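Local coordinates for low temperature requirement C protein (Listeria monocytogenes, PDB 1Y9I) that probably acts as a phosphatidylglycerophosphatase, a putative membrane-bound lipid phosphatase with a binuclear metal site, and assembles as a tetramer of helical bundles, at the interface of chains A and B. Sequence-based numbering; all coordinates share one arbitrary frame. Chains: chain A/B, low temperature requirement C protein.

Contact 1: the interface of chains A and B. Residues chain A 39, 115-116, 118-119, 122-123; chain B 115, 118-119, 121-123.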
loop_
_atom_site.group_PDB
_atom_site.type_symbol
_atom_site.label_atom_id
_atom_site.label_comp_id
_atom_site.label_asym_id
_atom_site.label_seq_id
_atom_site.Cartn_x
_atom_site.Cartn_y
_atom_site.Cartn_z
ATOM N N TYR A 39 -14.119 14.299 17.455
ATOM C CA TYR A 39 -12.798 14.835 17.762
ATOM C C TYR A 39 -12.732 16.354 17.642
ATOM O O TYR A 39 -11.766 16.978 18.076
ATOM C CB TYR A 39 -11.762 14.190 16.835
ATOM C CG TYR A 39 -11.809 12.678 16.868
ATOM C CD1 TYR A 39 -11.461 11.975 18.024
ATOM C CD2 TYR A 39 -12.245 11.953 15.760
ATOM C CE1 TYR A 39 -11.551 10.587 18.075
ATOM C CE2 TYR A 39 -12.339 10.565 15.800
ATOM C CZ TYR A 39 -11.992 9.889 16.962
ATOM O OH TYR A 39 -12.096 8.518 17.008
ATOM N N THR A 115 -7.465 3.882 9.043
ATOM C CA THR A 115 -8.464 3.374 9.971
ATOM C C THR A 115 -9.887 3.892 9.726
ATOM O O THR A 115 -10.848 3.139 9.870
ATOM C CB THR A 115 -8.026 3.613 11.445
ATOM O OG1 THR A 115 -7.644 4.979 11.627
ATOM C CG2 THR A 115 -6.835 2.719 11.786
ATOM N N ASN A 116 -10.032 5.153 9.329
ATOM C CA ASN A 116 -11.368 5.674 9.067
ATOM C C ASN A 116 -11.990 4.998 7.854
ATOM O O ASN A 116 -13.207 4.826 7.776
ATOM C CB ASN A 116 -11.342 7.192 8.861
ATOM C CG ASN A 116 -11.453 7.951 10.174
ATOM O OD1 ASN A 116 -11.901 7.397 11.177
ATOM N ND2 ASN A 116 -11.064 9.220 10.169
ATOM N N GLY A 118 -11.489 1.807 6.887
ATOM C CA GLY A 118 -11.994 0.513 7.309
ATOM C C GLY A 118 -13.217 0.625 8.196
ATOM O O GLY A 118 -14.204 -0.078 8.000
ATOM N N TYR A 119 -13.151 1.524 9.174
ATOM C CA TYR A 119 -14.242 1.730 10.116
ATOM C C TYR A 119 -15.555 2.113 9.445
ATOM O O TYR A 119 -16.604 1.539 9.740
ATOM C CB TYR A 119 -13.846 2.815 11.124
ATOM C CG TYR A 119 -14.954 3.223 12.074
ATOM C CD1 TYR A 119 -15.473 2.321 13.003
ATOM C CD2 TYR A 119 -15.476 4.516 12.049
ATOM C CE1 TYR A 119 -16.481 2.696 13.885
ATOM C CE2 TYR A 119 -16.487 4.903 12.927
ATOM C CZ TYR A 119 -16.981 3.988 13.841
ATOM O OH TYR A 119 -17.971 4.362 14.716
ATOM N N LYS A 122 -17.373 -0.652 7.603
ATOM C CA LYS A 122 -18.097 -1.605 8.440
ATOM C C LYS A 122 -19.418 -1.051 8.945
ATOM O O LYS A 122 -20.437 -1.738 8.919
ATOM C CB LYS A 122 -17.248 -2.029 9.639
ATOM C CG LYS A 122 -16.333 -3.208 9.380
ATOM C CD LYS A 122 -17.120 -4.439 8.953
ATOM C CE LYS A 122 -16.210 -5.639 8.739
ATOM N NZ LYS A 122 -16.956 -6.816 8.203
ATOM N N VAL A 123 -19.394 0.196 9.403
ATOM C CA VAL A 123 -20.576 0.857 9.944
ATOM C C VAL A 123 -21.578 1.276 8.877
ATOM O O VAL A 123 -22.786 1.286 9.117
ATOM C CB VAL A 123 -20.163 2.095 10.770
ATOM C CG1 VAL A 123 -21.395 2.849 11.251
ATOM C CG2 VAL A 123 -19.307 1.657 11.940
ATOM N N THR B 115 -10.679 -3.560 5.991
ATOM C CA THR B 115 -11.866 -3.150 6.735
ATOM C C THR B 115 -11.818 -3.478 8.223
ATOM O O THR B 115 -12.007 -2.591 9.065
ATOM C CB THR B 115 -13.134 -3.792 6.135
ATOM O OG1 THR B 115 -13.306 -3.329 4.796
ATOM C CG2 THR B 115 -14.353 -3.424 6.947
ATOM N N GLY B 118 -9.255 -1.340 10.242
ATOM C CA GLY B 118 -9.714 0.003 10.566
ATOM C C GLY B 118 -10.840 -0.005 11.581
ATOM O O GLY B 118 -10.859 0.790 12.521
ATOM N N TYR B 119 -11.784 -0.920 11.402
ATOM C CA TYR B 119 -12.912 -1.008 12.318
ATOM C C TYR B 119 -12.470 -1.305 13.749
ATOM O O TYR B 119 -12.860 -0.610 14.688
ATOM C CB TYR B 119 -13.884 -2.087 11.842
ATOM C CG TYR B 119 -15.068 -2.258 12.757
ATOM C CD1 TYR B 119 -16.027 -1.255 12.877
ATOM C CD2 TYR B 119 -15.214 -3.410 13.527
ATOM C CE1 TYR B 119 -17.103 -1.391 13.742
ATOM C CE2 TYR B 119 -16.290 -3.558 14.402
ATOM C CZ TYR B 119 -17.228 -2.543 14.501
ATOM O OH TYR B 119 -18.291 -2.676 15.361
ATOM N N ASP B 121 -9.523 -0.931 15.037
ATOM C CA ASP B 121 -8.658 0.134 15.539
ATOM C C ASP B 121 -9.472 1.330 16.039
ATOM O O ASP B 121 -9.032 2.054 16.930
ATOM C CB ASP B 121 -7.692 0.610 14.454
ATOM C CG ASP B 121 -6.718 1.664 14.965
ATOM O OD1 ASP B 121 -5.823 1.311 15.763
ATOM O OD2 ASP B 121 -6.855 2.845 14.579
ATOM N N LYS B 122 -10.654 1.549 15.469
ATOM C CA LYS B 122 -11.467 2.677 15.911
ATOM C C LYS B 122 -12.306 2.330 17.134
ATOM O O LYS B 122 -12.414 3.132 18.059
ATOM C CB LYS B 122 -12.373 3.177 14.778
ATOM C CG LYS B 122 -11.623 3.689 13.551
ATOM C CD LYS B 122 -10.691 4.861 13.862
ATOM C CE LYS B 122 -11.449 6.106 14.304
ATOM N NZ LYS B 122 -10.532 7.281 14.458
ATOM N N VAL B 123 -12.885 1.132 17.145
ATOM C CA VAL B 123 -13.718 0.695 18.263
ATOM C C VAL B 123 -12.887 0.343 19.499
ATOM O O VAL B 123 -13.307 0.590 20.630
ATOM C CB VAL B 123 -14.571 -0.522 17.857
ATOM C CG1 VAL B 123 -15.465 -0.950 19.015
ATOM C CG2 VAL B 123 -15.416 -0.172 16.640
#
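Helix 114-123 packs against its own copy across a two-fold axis, a compact instance of a symmetric helix pair whose side chains need not be symmetric in detail. B:Lys122 buries 103 Å², more than any other residue of the patch. Its chain starts with CG anti to the carbonyl carbon (chi1 -62°) and bends at chi2 and chi3. The first torsion puts CG 3.4 Å from CB of A:Tyr119, the two side chains crossing at about a right angle; the chi2 bend carries CD across A:Thr115, and the chi3 bend turns CE toward A:Asn116, whose amide OD1 is 3.4 Å from CE. There the side-chain amine NZ gives a hydrogen bond of 3.2 Å to the phenol OH of A:Tyr39. A:Lys122, in contrast, bends at chi2 and then runs straight (chi3 -178°), with CB 3.5 Å from CD1 of B:Tyr119.

With CG anti to the backbone N in both Tyr119 residues (chi1 174° in A:Tyr119), the rings come together across the interface. They cross obliquely, meeting CD1 to CD1 at 3.6 Å. CG2 of B:Val123 lies over the rim of one face of B:Tyr119 within its own chain. Beneath the rings the helices come close through glycine: CA of A:Gly118 is 4.0 Å from CA of B:Gly118. The patch thus joins two subunits chiefly through helix 114-123 of each, with a loop tyrosine of chain A added at one end, consistent with the tetramer.

Contact 2: the interface of chains A and B. Residues chain A 93, 95-96, 99-100, 103, 121; chain B 111-112, 114-115.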
loop_
_atom_site.group_PDB
_atom_site.type_symbol
_atom_site.label_atom_id
_atom_site.label_comp_id
_atom_site.label_asym_id
_atom_site.label_seq_id
_atom_site.Cartn_x
_atom_site.Cartn_y
_atom_site.Cartn_z
ATOM N N GLY A 93 -17.205 -11.736 -1.063
ATOM C CA GLY A 93 -16.392 -11.354 0.078
ATOM C C GLY A 93 -14.893 -11.513 -0.089
ATOM O O GLY A 93 -14.119 -10.755 0.503
ATOM N N TYR A 95 -13.227 -11.083 -2.885
ATOM C CA TYR A 95 -12.741 -10.258 -3.989
ATOM C C TYR A 95 -12.343 -8.927 -3.343
ATOM O O TYR A 95 -13.192 -8.197 -2.814
ATOM C CB TYR A 95 -13.852 -10.027 -5.010
ATOM C CG TYR A 95 -13.450 -9.165 -6.190
ATOM C CD1 TYR A 95 -12.662 -9.677 -7.226
ATOM C CD2 TYR A 95 -13.887 -7.842 -6.287
ATOM C CE1 TYR A 95 -12.323 -8.882 -8.335
ATOM C CE2 TYR A 95 -13.557 -7.047 -7.386
ATOM C CZ TYR A 95 -12.779 -7.569 -8.407
ATOM O OH TYR A 95 -12.479 -6.766 -9.499
ATOM N N GLY A 96 -11.057 -8.612 -3.383
ATOM C CA GLY A 96 -10.611 -7.381 -2.751
ATOM C C GLY A 96 -10.050 -6.315 -3.666
ATOM O O GLY A 96 -9.366 -5.406 -3.196
ATOM N N GLU A 99 -11.379 -2.840 -2.766
ATOM C CA GLU A 99 -10.746 -2.230 -1.594
ATOM C C GLU A 99 -9.353 -1.690 -1.961
ATOM O O GLU A 99 -8.890 -0.697 -1.401
ATOM C CB GLU A 99 -10.608 -3.249 -0.458
ATOM C CG GLU A 99 -11.918 -3.606 0.263
ATOM C CD GLU A 99 -12.757 -4.669 -0.454
ATOM O OE1 GLU A 99 -12.369 -5.136 -1.542
ATOM O OE2 GLU A 99 -13.818 -5.041 0.079
ATOM N N ILE A 100 -8.689 -2.355 -2.900
ATOM C CA ILE A 100 -7.358 -1.940 -3.342
ATOM C C ILE A 100 -7.438 -0.605 -4.081
ATOM O O ILE A 100 -6.670 0.321 -3.812
ATOM C CB ILE A 100 -6.741 -3.007 -4.293
ATOM C CG1 ILE A 100 -6.268 -4.218 -3.481
ATOM C CG2 ILE A 100 -5.609 -2.414 -5.103
ATOM C CD1 ILE A 100 -5.116 -3.928 -2.553
ATOM N N LEU A 103 -8.150 2.259 -1.728
ATOM C CA LEU A 103 -7.055 2.652 -0.846
ATOM C C LEU A 103 -6.197 3.713 -1.534
ATOM O O LEU A 103 -5.571 4.537 -0.867
ATOM C CB LEU A 103 -6.192 1.447 -0.470
ATOM C CG LEU A 103 -5.152 1.742 0.619
ATOM C CD1 LEU A 103 -5.872 1.928 1.948
ATOM C CD2 LEU A 103 -4.144 0.602 0.721
ATOM N N ASP A 121 -16.423 1.620 6.404
ATOM C CA ASP A 121 -16.881 0.542 5.532
ATOM C C ASP A 121 -17.698 -0.485 6.326
ATOM O O ASP A 121 -18.606 -1.120 5.788
ATOM C CB ASP A 121 -15.692 -0.161 4.882
ATOM C CG ASP A 121 -16.125 -1.255 3.929
ATOM O OD1 ASP A 121 -16.767 -0.929 2.912
ATOM O OD2 ASP A 121 -15.832 -2.438 4.201
ATOM N N SER B 111 -6.136 -7.481 0.857
ATOM C CA SER B 111 -6.907 -6.265 1.085
ATOM C C SER B 111 -8.240 -6.483 1.791
ATOM O O SER B 111 -8.806 -5.536 2.340
ATOM C CB SER B 111 -7.162 -5.567 -0.247
ATOM O OG SER B 111 -7.779 -6.469 -1.150
ATOM N N ILE B 112 -8.754 -7.710 1.765
ATOM C CA ILE B 112 -10.030 -7.986 2.425
ATOM C C ILE B 112 -9.905 -7.840 3.943
ATOM O O ILE B 112 -10.898 -7.901 4.671
ATOM C CB ILE B 112 -10.554 -9.399 2.089
ATOM C CG1 ILE B 112 -9.542 -10.451 2.538
ATOM C CG2 ILE B 112 -10.832 -9.505 0.590
ATOM C CD1 ILE B 112 -10.000 -11.875 2.301
ATOM N N PHE B 114 -8.349 -5.101 5.222
ATOM C CA PHE B 114 -8.317 -3.652 5.469
ATOM C C PHE B 114 -9.463 -3.163 6.343
ATOM O O PHE B 114 -9.252 -2.426 7.309
ATOM C CB PHE B 114 -8.356 -2.853 4.153
ATOM C CG PHE B 114 -7.136 -3.017 3.285
ATOM C CD1 PHE B 114 -5.991 -3.656 3.759
ATOM C CD2 PHE B 114 -7.132 -2.510 1.989
ATOM C CE1 PHE B 114 -4.856 -3.789 2.948
ATOM C CE2 PHE B 114 -6.004 -2.638 1.172
ATOM C CZ PHE B 114 -4.867 -3.280 1.654
ATOM N N THR B 115 -10.679 -3.560 5.991
ATOM C CA THR B 115 -11.866 -3.150 6.735
ATOM C C THR B 115 -11.818 -3.478 8.223
ATOM O O THR B 115 -12.007 -2.591 9.065
ATOM C CB THR B 115 -13.134 -3.792 6.135
ATOM O OG1 THR B 115 -13.306 -3.329 4.796
ATOM C CG2 THR B 115 -14.353 -3.424 6.947
#
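The 3-10 turn 111-113 and the start of helix 114-123 in one subunit dock on helix 97-106 and the loop before it in the other, the segment that carries the calcium ligands A:Tyr95 and A:Glu99, and on A:Asp121 of helix 114-123. The turn is an example of a short polar hook set beside apolar contacts. B:Ser111 places OG in the crowded position between its backbone N and carbonyl carbon (chi1 55°), and from there the hydroxyl donates a hydrogen bond of 2.8 Å to the backbone O of A:Gly96. The approach is bent, with a C=O...donor angle of 108°, and the hydroxyl stands above the carbonyl plane. Its CB meanwhile presses on A:Ile100, 3.5 Å from the tip methyl CD1, a tight fit.

Next to it, the ring of B:Phe114 has CA of B:Ser111 over the centre of one face, so the turn itself supports the ring from within its own chain. The ring's CE2 reaches the branch methyl CD2 of A:Leu103 at 3.8 Å, the two side chains crossing at about a right angle. On the other flank, B:Ile112 turns its CG2 methyl toward the backbone O of A:Gly93, 3.5 Å away. A:Glu99 loses 46 Å² to the partner, and its CB faces the turn at B:Ser111, so the contact lies directly behind a metal-binding residue and may help to hold it in place.

A second polar link closes the far end. A:Asp121, with CG anti to its backbone N (chi1 -178°), accepts a hydrogen bond from the hydroxyl of B:Thr115, whose OG1 meets the carboxylate OD2 from above the carboxylate plane at 2.7 Å.

About 13 Å separates the C-alpha centres of contact 1 and contact 2, and B:Thr115 belongs to both. Helix 114-123 of each chain also takes part in both, so the two form one continuous strip rather than separate patches. Contact 1 lies along the paired helices near the two-fold axis; contact 2 continues from the start of one such helix to the segment of the partner that holds calcium ligands. Because the interface is symmetric, each has a twin with the chains exchanged. Subunit pairing and the metal sites may therefore be structurally coupled, although the structure alone does not show any communication between them.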